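Local atomic coordinates of tyrosinase (Burkholderia thailandensis, PDB entry 5ZRD), a protein that probably hydroxylates monophenols to catechols and oxidises these to quinones at a pair of copper ions, working efficiently at acidic pH. Residues A[13-18]-A[121-126]; A[19-24]-A[136-141]; A[61-66]-A[158-163]. One frame throughout, in Å; residues are numbered along the deposited sequence.

Interaction 1. Residues A[13-18]-A[121-126]; sequences SVRDLQ and DEYTLK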
# COMPACT_ATOMS: atom_id res chain seq x y z
N SER A 13 6.94 -14.69 48.89
CA SER A 13 5.64 -15.25 48.54
C SER A 13 4.52 -14.36 49.10
O SER A 13 4.52 -14.06 50.30
CB SER A 13 5.51 -16.66 49.04
OG SER A 13 4.14 -17.05 49.06
N VAL A 14 3.56 -13.99 48.24
CA VAL A 14 2.43 -13.15 48.63
C VAL A 14 1.64 -13.84 49.74
O VAL A 14 1.13 -13.20 50.65
CB VAL A 14 1.54 -12.78 47.42
CG1 VAL A 14 0.31 -13.67 47.31
CG2 VAL A 14 1.09 -11.33 47.51
N ARG A 15 1.55 -15.15 49.67
CA ARG A 15 0.83 -15.88 50.66
C ARG A 15 1.51 -15.70 52.02
O ARG A 15 0.83 -15.58 53.05
CB ARG A 15 0.75 -17.36 50.29
CG ARG A 15 0.32 -18.26 51.44
CD ARG A 15 -1.10 -17.99 51.85
NE ARG A 15 -1.55 -19.02 52.78
CZ ARG A 15 -2.49 -18.83 53.70
NH1 ARG A 15 -2.61 -19.70 54.69
NH2 ARG A 15 -3.29 -17.78 53.64
N ASP A 16 2.85 -15.70 52.01
CA ASP A 16 3.61 -15.51 53.24
C ASP A 16 3.37 -14.09 53.81
O ASP A 16 3.32 -13.95 55.03
CB ASP A 16 5.11 -15.79 52.98
CG ASP A 16 5.99 -15.58 54.21
OD1 ASP A 16 5.74 -16.27 55.21
OD2 ASP A 16 6.94 -14.75 54.15
N LEU A 17 3.25 -13.07 52.94
CA LEU A 17 3.02 -11.69 53.41
C LEU A 17 1.63 -11.58 54.06
O LEU A 17 1.44 -10.77 54.97
CB LEU A 17 3.17 -10.72 52.24
CG LEU A 17 4.56 -10.63 51.59
CD1 LEU A 17 4.70 -9.39 50.73
CD2 LEU A 17 5.68 -10.65 52.62
N GLN A 18 0.67 -12.39 53.61
CA GLN A 18 -0.69 -12.29 54.08
C GLN A 18 -0.81 -12.99 55.43
O GLN A 18 -1.67 -12.65 56.22
CB GLN A 18 -1.67 -12.91 53.08
CG GLN A 18 -3.12 -12.49 53.31
CD GLN A 18 -4.09 -13.04 52.29
OE1 GLN A 18 -5.30 -12.99 52.47
NE2 GLN A 18 -3.58 -13.59 51.19
N ASP A 121 2.51 -23.83 45.40
CA ASP A 121 2.60 -24.14 46.83
C ASP A 121 1.32 -24.87 47.27
O ASP A 121 0.36 -24.98 46.51
CB ASP A 121 2.79 -22.85 47.68
CG ASP A 121 1.50 -22.00 47.83
OD1 ASP A 121 0.43 -22.35 47.25
OD2 ASP A 121 1.55 -20.98 48.54
N GLU A 122 1.34 -25.30 48.53
CA GLU A 122 0.29 -26.11 49.15
C GLU A 122 -1.01 -25.30 49.22
O GLU A 122 -2.11 -25.84 48.96
CB GLU A 122 0.76 -26.61 50.53
CG GLU A 122 0.09 -27.89 51.03
CD GLU A 122 0.19 -29.12 50.11
OE1 GLU A 122 -0.74 -29.97 50.18
OE2 GLU A 122 1.19 -29.25 49.33
N TYR A 123 -0.91 -24.01 49.56
CA TYR A 123 -2.10 -23.18 49.68
C TYR A 123 -2.86 -23.15 48.34
O TYR A 123 -4.07 -23.47 48.28
CB TYR A 123 -1.81 -21.76 50.19
CG TYR A 123 -3.08 -20.96 50.32
CD1 TYR A 123 -3.88 -21.09 51.44
CD2 TYR A 123 -3.56 -20.19 49.28
CE1 TYR A 123 -5.12 -20.45 51.53
CE2 TYR A 123 -4.76 -19.51 49.36
CZ TYR A 123 -5.56 -19.65 50.49
OH TYR A 123 -6.76 -19.01 50.61
N THR A 124 -2.14 -22.81 47.27
CA THR A 124 -2.80 -22.62 46.01
C THR A 124 -3.42 -23.95 45.58
O THR A 124 -4.55 -24.00 45.10
CB THR A 124 -1.88 -22.02 44.93
OG1 THR A 124 -1.28 -20.79 45.32
CG2 THR A 124 -2.65 -21.74 43.66
N LEU A 125 -2.70 -25.05 45.78
CA LEU A 125 -3.25 -26.32 45.32
C LEU A 125 -4.57 -26.63 46.03
O LEU A 125 -5.43 -27.32 45.44
CB LEU A 125 -2.27 -27.45 45.58
CG LEU A 125 -0.97 -27.40 44.78
CD1 LEU A 125 0.06 -28.34 45.39
CD2 LEU A 125 -1.24 -27.71 43.32
N LYS A 126 -4.70 -26.23 47.30
CA LYS A 126 -5.84 -26.65 48.12
C LYS A 126 -6.91 -25.55 48.19
O LYS A 126 -8.00 -25.86 48.53
CB LYS A 126 -5.41 -27.00 49.55
CG LYS A 126 -4.50 -28.21 49.68
CD LYS A 126 -3.82 -28.32 51.05
CE LYS A 126 -4.45 -29.33 51.99
NZ LYS A 126 -5.85 -28.99 52.35
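Arg15 lays its guanidinium on the ring of Tyr123, a cation-pi stack that joins the first turns of two helices, 14-22 and 122-127, at the protein surface. The two planes are only 21° apart, with their centres 4.0 Å from one another. Overlap is off-centre: NE and CZ sit over the CD1 side of the ring, NE coming within 3.4 Å of Tyr123 CD1. The aliphatic part joins in, since Arg15 CD rests over the same ring as a CH-pi partner, 4.2 Å from the centroid. A bend at chi2 (66°) turns the outer part of the Arg15 chain, which meets the tyrosine side chain at about a right angle while its flat end remains nearly parallel to the ring.

Helix starts position both partners. Ser13 caps the first helix through weak bonds from Arg15 N and Asp16 N to its OG, and the backbone of Val14 is hydrogen-bonded to Phe116, just upstream of the second helix. The Tyr123 ring also meets that of His127. Asp121 caps the second helix; its OD2 lies 4.1 Å from Arg15 CB, and the carboxylate probably adds a mild long-range attraction for the arginine. The other oxygen does the capping: Thr124 N reaches Asp121 OD1 at 2.6 Å in a nearly straight bond, 171° at the hydrogen.

Interaction 2. Residues A[19-24]-A[136-141]; sequences KRYDNG and EKFELD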
# COMPACT_ATOMS: atom_id res chain seq x y z
N LYS A 19 0.03 -13.98 55.66
CA LYS A 19 0.03 -14.73 56.90
C LYS A 19 0.68 -13.87 57.99
O LYS A 19 0.21 -13.78 59.10
CB LYS A 19 0.79 -16.05 56.71
CG LYS A 19 -0.08 -17.30 56.66
CD LYS A 19 0.56 -18.48 55.94
CE LYS A 19 2.03 -18.69 56.28
NZ LYS A 19 2.73 -19.41 55.19
N ARG A 20 1.80 -13.25 57.66
CA ARG A 20 2.43 -12.28 58.55
C ARG A 20 1.39 -11.21 58.94
O ARG A 20 1.18 -10.98 60.13
CB ARG A 20 3.72 -11.76 57.91
CG ARG A 20 4.84 -12.80 57.92
CD ARG A 20 5.96 -12.56 56.93
NE ARG A 20 7.14 -11.94 57.52
CZ ARG A 20 8.36 -12.48 57.55
NH1 ARG A 20 8.57 -13.70 57.09
NH2 ARG A 20 9.37 -11.78 58.03
N TYR A 21 0.67 -10.61 57.98
CA TYR A 21 -0.42 -9.66 58.29
C TYR A 21 -1.48 -10.30 59.22
O TYR A 21 -1.88 -9.66 60.18
CB TYR A 21 -1.10 -9.15 57.02
CG TYR A 21 -2.21 -8.14 57.24
CD1 TYR A 21 -3.49 -8.52 57.62
CD2 TYR A 21 -1.97 -6.79 57.06
CE1 TYR A 21 -4.51 -7.58 57.80
CE2 TYR A 21 -2.97 -5.84 57.23
CZ TYR A 21 -4.24 -6.24 57.62
OH TYR A 21 -5.19 -5.28 57.78
N ASP A 22 -1.95 -11.51 58.90
CA ASP A 22 -2.99 -12.20 59.66
C ASP A 22 -2.53 -12.29 61.15
O ASP A 22 -3.38 -12.34 62.05
CB ASP A 22 -3.24 -13.64 59.11
CG ASP A 22 -4.23 -13.72 57.87
OD1 ASP A 22 -4.83 -12.72 57.41
OD2 ASP A 22 -4.40 -14.87 57.36
N ASN A 23 -1.21 -12.30 61.40
CA ASN A 23 -0.66 -12.53 62.74
C ASN A 23 -0.06 -11.24 63.33
O ASN A 23 0.71 -11.32 64.29
CB ASN A 23 0.41 -13.63 62.71
CG ASN A 23 -0.17 -14.98 62.34
OD1 ASN A 23 0.20 -15.57 61.33
ND2 ASN A 23 -1.11 -15.46 63.14
N GLY A 24 -0.37 -10.07 62.78
CA GLY A 24 -0.00 -8.80 63.43
C GLY A 24 1.22 -8.13 62.82
O GLY A 24 1.52 -6.97 63.18
N GLU A 136 -12.28 -7.59 48.12
CA GLU A 136 -12.89 -6.31 47.71
C GLU A 136 -12.18 -5.13 48.35
O GLU A 136 -12.06 -4.08 47.71
CB GLU A 136 -14.37 -6.23 48.09
CG GLU A 136 -15.27 -7.05 47.16
CD GLU A 136 -16.75 -6.71 47.19
OE1 GLU A 136 -17.20 -5.93 48.09
OE2 GLU A 136 -17.47 -7.23 46.30
N LYS A 137 -11.72 -5.32 49.57
CA LYS A 137 -11.33 -4.22 50.44
C LYS A 137 -9.96 -4.45 51.07
O LYS A 137 -9.45 -5.57 51.10
CB LYS A 137 -12.34 -4.07 51.59
CG LYS A 137 -13.75 -3.72 51.14
CD LYS A 137 -13.82 -2.46 50.32
CE LYS A 137 -15.24 -2.10 49.95
NZ LYS A 137 -15.27 -0.85 49.14
N PHE A 138 -9.41 -3.36 51.58
CA PHE A 138 -8.23 -3.44 52.41
C PHE A 138 -8.25 -2.29 53.43
O PHE A 138 -8.69 -1.18 53.12
CB PHE A 138 -6.98 -3.37 51.52
CG PHE A 138 -5.71 -3.74 52.24
CD1 PHE A 138 -5.45 -5.06 52.58
CD2 PHE A 138 -4.77 -2.76 52.56
CE1 PHE A 138 -4.31 -5.38 53.29
CE2 PHE A 138 -3.60 -3.09 53.24
CZ PHE A 138 -3.38 -4.40 53.60
N GLU A 139 -7.71 -2.53 54.63
CA GLU A 139 -7.52 -1.47 55.63
C GLU A 139 -6.10 -0.87 55.51
O GLU A 139 -5.09 -1.50 55.86
CB GLU A 139 -7.78 -2.04 57.03
CG GLU A 139 -8.10 -0.99 58.09
CD GLU A 139 -9.37 -0.15 57.92
OE1 GLU A 139 -10.13 -0.36 56.94
OE2 GLU A 139 -9.59 0.73 58.77
N LEU A 140 -6.04 0.36 55.02
CA LEU A 140 -4.80 1.13 55.00
C LEU A 140 -4.99 2.49 55.69
O LEU A 140 -5.91 3.24 55.35
CB LEU A 140 -4.38 1.32 53.55
CG LEU A 140 -3.01 1.96 53.40
CD1 LEU A 140 -1.91 0.95 53.73
CD2 LEU A 140 -2.82 2.54 52.01
N ASP A 141 -4.08 2.86 56.61
CA ASP A 141 -4.15 4.16 57.33
C ASP A 141 -5.50 4.26 58.07
O ASP A 141 -6.21 5.28 57.93
CB ASP A 141 -4.04 5.37 56.37
CG ASP A 141 -2.67 5.48 55.66
OD1 ASP A 141 -1.64 5.11 56.24
OD2 ASP A 141 -2.65 6.01 54.51
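Tyr21 and Phe138 are brought together by nearly the same first torsion, each with CG opposite the backbone nitrogen (chi1 -178° in Tyr21, -168° in Phe138). Here the last turn of helix 14-22 meets a strand of the beta hairpin formed by 137-140 and 143-146, and the two extended aromatic side chains bridge backbones whose nearest CA atoms, Tyr21 CA and Glu139 CA, are 11.2 Å apart. The two side chains run antiparallel past one another, and contact is between the outer atoms, Tyr21 CE2 against CZ and CE1 of Phe138. The planes are inclined at 43° and the centroids stand 5.6 Å apart, an oblique pairing that is neither a stack nor a T-shape. No hydrogen bond crosses between the segments; the contact is dispersive.

Helix 27-41 lies against both rings, Leu29 touching Tyr21 and Val33 touching Phe138, and Ile132 adds to the cover of the phenylalanine. The hairpin is held to that same helix by a salt bridge from Asp141 to Arg34. Just beyond Tyr21 the first helix ends in a Schellman motif, with Gly24 at positive phi as its C-prime residue; Gly24 N donates to Tyr21 O at 3.0 Å, while Glu25 N turns back to Arg20 O. The tyrosine is therefore rooted in the turn that closes its helix and redirects the chain toward helix 27-41. At the far end of its ring, Tyr21 OH passes the stem of Glu139, 4.2 Å from CB, whereas the nearest approach of the two rings is Tyr21 CE2 to Phe138 CZ at 3.9 Å.

Interaction 3. Residues A[61-66]-A[158-163]; sequences FQYRKP and LSDRLP
The Tyr63 ring receives Asp160 OD1 at its edge, in the ring plane, while one of its faces lies against Phe61 CB, 3.8 Å above it and offset toward the rim. The carboxylate of Asp160 is turned almost upright to that ring, the planes 83° apart. This is a loop-to-loop contact within the di-copper tyrosinase domain, and its acidic side is shaped by an ST turn, in which Ser159 OG accepts from Arg161 N at 3.0 Å. The ring of Phe61 has Tyr63 OH at its own edge, and it makes edge-to-face contacts with Trp79 and Tyr169, so the phenol belongs to a wider aromatic cluster.

One hydrogen bond carries the junction: Tyr63 OH donates to Asp160 OD1 at 2.7 Å, arriving on the syn side but 32° out of the carboxylate plane. Asp160 OD2 is nearly as close to the same hydroxyl, at 2.8 Å, which places the phenol oxygen before the mouth of the carboxylate. In Tyr63, CG stands opposite the carbonyl carbon (chi1 -64°), sending the ring across toward the acid. Asn167 gives OD2 a weak hydrogen bond that would help fix the carboxylate, while Asp160 N, donating to Glu170 OE1, anchors the backbone beneath it.

The neighbourhood extends into the assembly. Arg64 forms a salt bridge with Asp74 of a third subunit, and Val473 of a second subunit packs on Leu162, beside which Gln474 of that subunit packs on Lys65. Lys65 and Leu162 themselves meet loosely, Lys65 NZ lying 4.4 Å from Leu162 CD1.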
# COMPACT_ATOMS: atom_id res chain seq x y z
N PHE A 61 -1.61 -0.25 21.17
CA PHE A 61 -0.77 -0.79 20.15
C PHE A 61 -0.14 0.33 19.30
O PHE A 61 -0.74 1.35 19.16
CB PHE A 61 -1.58 -1.67 19.19
CG PHE A 61 -2.04 -3.02 19.71
CD1 PHE A 61 -1.26 -3.78 20.57
CD2 PHE A 61 -3.21 -3.58 19.23
CE1 PHE A 61 -1.66 -5.04 20.97
CE2 PHE A 61 -3.60 -4.85 19.63
CZ PHE A 61 -2.83 -5.57 20.51
N GLN A 62 1.04 0.07 18.73
CA GLN A 62 1.48 0.67 17.50
C GLN A 62 1.15 -0.24 16.31
O GLN A 62 1.20 -1.43 16.43
CB GLN A 62 2.99 0.88 17.54
CG GLN A 62 3.43 1.79 18.67
CD GLN A 62 4.92 2.01 18.64
OE1 GLN A 62 5.56 1.93 19.69
NE2 GLN A 62 5.47 2.26 17.46
N TYR A 63 0.84 0.34 15.16
CA TYR A 63 0.41 -0.39 14.01
C TYR A 63 1.42 -0.26 12.87
O TYR A 63 2.25 0.63 12.85
CB TYR A 63 -0.94 0.12 13.53
CG TYR A 63 -2.03 -0.10 14.54
CD1 TYR A 63 -2.63 -1.35 14.68
CD2 TYR A 63 -2.43 0.91 15.40
CE1 TYR A 63 -3.62 -1.57 15.63
CE2 TYR A 63 -3.42 0.71 16.35
CZ TYR A 63 -4.00 -0.54 16.47
OH TYR A 63 -4.95 -0.74 17.42
N ARG A 64 1.31 -1.21 11.96
CA ARG A 64 2.00 -1.21 10.68
C ARG A 64 0.92 -1.18 9.60
O ARG A 64 0.49 -2.23 9.01
CB ARG A 64 2.91 -2.45 10.56
CG ARG A 64 4.04 -2.51 11.58
CD ARG A 64 4.71 -3.88 11.59
NE ARG A 64 5.63 -4.07 12.69
CZ ARG A 64 6.95 -4.22 12.59
NH1 ARG A 64 7.52 -4.09 11.40
NH2 ARG A 64 7.69 -4.46 13.67
N LYS A 65 0.45 0.06 9.37
CA LYS A 65 -0.66 0.33 8.47
C LYS A 65 -0.41 -0.29 7.10
O LYS A 65 -1.33 -0.85 6.51
CB LYS A 65 -0.95 1.84 8.40
CG LYS A 65 -1.94 2.35 9.44
CD LYS A 65 -3.36 1.78 9.23
CE LYS A 65 -4.00 1.12 10.45
NZ LYS A 65 -4.76 2.10 11.26
N PRO A 66 0.85 -0.20 6.58
CA PRO A 66 1.04 -0.78 5.26
C PRO A 66 0.95 -2.31 5.30
O PRO A 66 0.43 -2.91 4.37
CB PRO A 66 2.38 -0.25 4.74
CG PRO A 66 2.76 0.87 5.72
CD PRO A 66 1.97 0.63 6.99
N LEU A 158 -8.80 2.80 26.05
CA LEU A 158 -8.02 2.15 25.04
C LEU A 158 -8.79 2.34 23.75
O LEU A 158 -9.82 1.71 23.57
CB LEU A 158 -7.90 0.66 25.36
CG LEU A 158 -7.01 0.32 26.55
CD1 LEU A 158 -7.13 -1.15 26.90
CD2 LEU A 158 -5.57 0.68 26.24
N SER A 159 -8.30 3.19 22.89
CA SER A 159 -9.04 3.47 21.70
C SER A 159 -8.09 3.93 20.58
O SER A 159 -7.26 4.75 20.81
CB SER A 159 -10.10 4.52 22.01
OG SER A 159 -10.35 5.35 20.89
N ASP A 160 -8.29 3.49 19.35
CA ASP A 160 -7.50 4.03 18.24
C ASP A 160 -7.98 5.43 17.75
O ASP A 160 -7.33 6.09 16.91
CB ASP A 160 -7.50 2.98 17.16
CG ASP A 160 -6.87 1.62 17.65
OD1 ASP A 160 -5.86 1.66 18.39
OD2 ASP A 160 -7.42 0.54 17.31
N ARG A 161 -9.14 5.87 18.25
CA ARG A 161 -9.71 7.20 17.93
C ARG A 161 -9.81 7.33 16.41
O ARG A 161 -9.42 8.33 15.85
CB ARG A 161 -8.85 8.33 18.54
CG ARG A 161 -8.70 8.28 20.06
CD ARG A 161 -9.72 9.11 20.85
NE ARG A 161 -10.01 8.65 22.23
CZ ARG A 161 -9.21 8.84 23.30
NH1 ARG A 161 -8.03 9.42 23.15
NH2 ARG A 161 -9.59 8.44 24.51
N LEU A 162 -10.27 6.29 15.73
CA LEU A 162 -10.51 6.36 14.30
C LEU A 162 -11.97 6.74 14.06
O LEU A 162 -12.86 6.02 14.52
CB LEU A 162 -10.27 4.99 13.66
CG LEU A 162 -8.85 4.47 13.69
CD1 LEU A 162 -8.75 3.25 12.78
CD2 LEU A 162 -7.85 5.54 13.28
N PRO A 163 -12.20 7.83 13.31
CA PRO A 163 -13.57 8.30 13.05
C PRO A 163 -14.40 7.20 12.37
O PRO A 163 -13.96 6.63 11.36
CB PRO A 163 -13.43 9.53 12.14
CG PRO A 163 -12.01 10.00 12.37
CD PRO A 163 -11.23 8.75 12.70

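How the interactions relate
Interactions 1 and 2 read as consecutive turns of one attachment: both use helix 14-22, their centres are about 15 Å apart, and their partners, helix 122-127 and strand 137-140, follow each other in the chain. Together they fasten the first helix of the chain, at its start and at its end, to the region 121-141. Interaction 3 stands apart, its centre about 41 Å from that of interaction 1 and 42 Å from that of interaction 2; interactions 1 and 3 lie on opposite sides of the chain's centre. None touches the copper site, yet the sequence connects them with it: the ligands of one copper, His57, His85 and His94, all fall between 19-24 and 121-126, and 61-66 begins four residues after His57.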